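Local atomic coordinates of EGF family domain-containing protein (Toxoplasma gondii, PDB entry 4Z80), a protein that binds a peptide of the rhoptry neck protein RON2L1 and probably thereby takes part in the moving junction formed during host-cell invasion. Residues D27-K32 / T333-P338. Residues are numbered along the deposited sequence; the frame is centred on the assembly and turned at random.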
loop_
_atom_site.group_PDB
_atom_site.type_symbol
_atom_site.label_atom_id
_atom_site.label_comp_id
_atom_site.label_asym_id
_atom_site.label_seq_id
_atom_site.Cartn_x
_atom_site.Cartn_y
_atom_site.Cartn_z
ATOM N N ASP A 27 -11.059 -8.914 -2.530
ATOM C CA ASP A 27 -10.503 -9.036 -1.197
ATOM C C ASP A 27 -10.024 -10.460 -1.039
ATOM O O ASP A 27 -10.836 -11.365 -0.870
ATOM C CB ASP A 27 -11.557 -8.706 -0.136
ATOM C CG ASP A 27 -11.016 -8.794 1.281
ATOM O OD1 ASP A 27 -9.911 -8.272 1.538
ATOM O OD2 ASP A 27 -11.708 -9.374 2.145
ATOM N N LEU A 28 -8.721 -10.678 -1.145
ATOM C CA LEU A 28 -8.199 -12.022 -0.987
ATOM C C LEU A 28 -7.373 -12.140 0.274
ATOM O O LEU A 28 -6.872 -11.149 0.821
ATOM C CB LEU A 28 -7.373 -12.440 -2.206
ATOM C CG LEU A 28 -6.009 -11.802 -2.484
ATOM C CD1 LEU A 28 -4.875 -12.411 -1.659
ATOM C CD2 LEU A 28 -5.677 -11.937 -3.966
ATOM N N ILE A 29 -7.273 -13.372 0.752
ATOM C CA ILE A 29 -6.380 -13.707 1.839
ATOM C C ILE A 29 -5.544 -14.905 1.394
ATOM O O ILE A 29 -5.996 -15.712 0.575
ATOM C CB ILE A 29 -7.146 -14.027 3.131
ATOM C CG1 ILE A 29 -8.227 -15.062 2.850
ATOM C CG2 ILE A 29 -7.773 -12.756 3.706
ATOM C CD1 ILE A 29 -8.593 -15.862 4.032
ATOM N N TRP A 30 -4.328 -15.016 1.916
ATOM C CA TRP A 30 -3.427 -16.098 1.516
ATOM C C TRP A 30 -3.777 -17.360 2.295
ATOM O O TRP A 30 -3.989 -17.312 3.504
ATOM C CB TRP A 30 -1.955 -15.705 1.741
ATOM C CG TRP A 30 -1.592 -14.408 1.089
ATOM C CD1 TRP A 30 -1.299 -13.229 1.717
ATOM C CD2 TRP A 30 -1.522 -14.140 -0.314
ATOM N NE1 TRP A 30 -1.045 -12.250 0.792
ATOM C CE2 TRP A 30 -1.166 -12.783 -0.463
ATOM C CE3 TRP A 30 -1.719 -14.917 -1.462
ATOM C CZ2 TRP A 30 -1.016 -12.183 -1.708
ATOM C CZ3 TRP A 30 -1.564 -14.316 -2.702
ATOM C CH2 TRP A 30 -1.212 -12.963 -2.814
ATOM N N ASP A 31 -3.866 -18.482 1.590
ATOM C CA ASP A 31 -4.089 -19.769 2.240
ATOM C C ASP A 31 -3.722 -20.903 1.294
ATOM O O ASP A 31 -4.134 -20.900 0.138
ATOM C CB ASP A 31 -5.540 -19.907 2.688
ATOM C CG ASP A 31 -5.728 -21.035 3.685
ATOM O OD1 ASP A 31 -5.801 -22.200 3.247
ATOM O OD2 ASP A 31 -5.782 -20.760 4.907
ATOM N N LYS A 32 -2.960 -21.876 1.778
ATOM C CA LYS A 32 -2.495 -22.945 0.896
ATOM C C LYS A 32 -3.641 -23.866 0.462
ATOM O O LYS A 32 -3.482 -24.646 -0.473
ATOM C CB LYS A 32 -1.374 -23.751 1.563
ATOM C CG LYS A 32 -1.748 -24.469 2.838
ATOM C CD LYS A 32 -0.527 -25.162 3.423
ATOM C CE LYS A 32 -0.796 -25.684 4.818
ATOM N NZ LYS A 32 -1.972 -26.595 4.852
ATOM N N THR A 333 -1.851 -2.946 -1.746
ATOM C CA THR A 333 -2.245 -3.629 -0.522
ATOM C C THR A 333 -1.431 -4.907 -0.323
ATOM O O THR A 333 -0.815 -5.440 -1.253
ATOM C CB THR A 333 -3.745 -3.965 -0.497
ATOM O OG1 THR A 333 -4.029 -5.044 -1.395
ATOM C CG2 THR A 333 -4.577 -2.745 -0.874
ATOM N N SER A 334 -1.434 -5.386 0.908
ATOM C CA SER A 334 -0.675 -6.574 1.276
ATOM C C SER A 334 -1.161 -7.778 0.485
ATOM O O SER A 334 -0.399 -8.710 0.217
ATOM C CB SER A 334 -0.805 -6.816 2.781
ATOM O OG SER A 334 0.120 -7.783 3.256
ATOM N N HIS A 335 -2.431 -7.744 0.097
ATOM C CA HIS A 335 -3.059 -8.841 -0.622
ATOM C C HIS A 335 -3.245 -8.489 -2.101
ATOM O O HIS A 335 -4.351 -8.504 -2.636
ATOM C CB HIS A 335 -4.393 -9.192 0.039
ATOM C CG HIS A 335 -4.257 -9.731 1.433
ATOM N ND1 HIS A 335 -4.544 -8.984 2.557
ATOM C CD2 HIS A 335 -3.873 -10.951 1.880
ATOM C CE1 HIS A 335 -4.341 -9.723 3.636
ATOM N NE2 HIS A 335 -3.928 -10.919 3.252
ATOM N N THR A 336 -2.139 -8.171 -2.757
ATOM C CA THR A 336 -2.139 -7.914 -4.185
ATOM C C THR A 336 -2.126 -9.246 -4.937
ATOM O O THR A 336 -1.395 -10.161 -4.551
ATOM C CB THR A 336 -0.925 -7.058 -4.567
ATOM O OG1 THR A 336 -1.050 -5.763 -3.956
ATOM C CG2 THR A 336 -0.804 -6.884 -6.071
ATOM N N ARG A 337 -2.918 -9.364 -5.998
ATOM C CA ARG A 337 -3.023 -10.634 -6.713
ATOM C C ARG A 337 -1.814 -10.790 -7.648
ATOM O O ARG A 337 -1.384 -9.837 -8.294
ATOM C CB ARG A 337 -4.359 -10.745 -7.471
ATOM C CG ARG A 337 -4.691 -9.641 -8.488
ATOM C CD ARG A 337 -6.122 -9.797 -9.013
ATOM N NE ARG A 337 -6.333 -11.142 -9.556
ATOM C CZ ARG A 337 -7.501 -11.770 -9.639
ATOM N NH1 ARG A 337 -8.629 -11.197 -9.233
ATOM N NH2 ARG A 337 -7.541 -12.993 -10.145
ATOM N N PRO A 338 -1.235 -11.996 -7.679
ATOM C CA PRO A 338 0.020 -12.213 -8.405
ATOM C C PRO A 338 -0.166 -12.224 -9.917
ATOM O O PRO A 338 0.818 -12.131 -10.660
ATOM C CB PRO A 338 0.483 -13.582 -7.888
ATOM C CG PRO A 338 -0.746 -14.266 -7.469
ATOM C CD PRO A 338 -1.650 -13.190 -6.927
HETATM O O HOH W 1 -6.959 -8.021 -1.765
HETATM O O HOH W 2 -0.532 -10.369 2.921
#
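The carboxylate of Asp-27 is engaged elsewhere, in a salt bridge to Arg-50 and a hydrogen bond to Ser-61; the contact proper begins at Leu-28. No direct hydrogen bond joins the segments; instead a water accepts from Leu-28 N and donates to His-335 O, the water oxygen 2.8 Å from His-335 O. The crowded chi1 of Leu-28 (70°) swings CG toward His-335. Leucine suits this place because its two methyls part: CD1 lies 3.7 Å from His-335 CB and over one face of the Trp-30 ring, CD2 against Arg-337 CB. Leu-28 O sits over one face of the His-335 imidazole, 3.0 Å from CG, suggesting attraction to an electron-poor ring. Glu-177 OE2, hydrogen-bonded to both His-335 NE2 and Trp-30 N, links the segments and may favour a protonated ring, strengthening such attraction. Ile-29 adds CA against His-335 CD2. Trp-30 runs its indole past the imidazole in the opposite direction, planes 33° apart. A second water bonds weakly to Trp-30 NE1 and Ser-334 O, more firmly to Ser-334 OG, itself hydrogen-bonded to Ser-259. The indole's length brings its CH2 edge to Thr-336 O, a buried carbonyl without a polar partner, and tip to tip with Pro-338 CD. Edge strand 27-30, paired with strand 43-51, thus rests on the AMA1-like (PAN-clan) loop between strand 329-332 and helix 340-343, with helix 252-262 packing against Thr-336 and Pro-338.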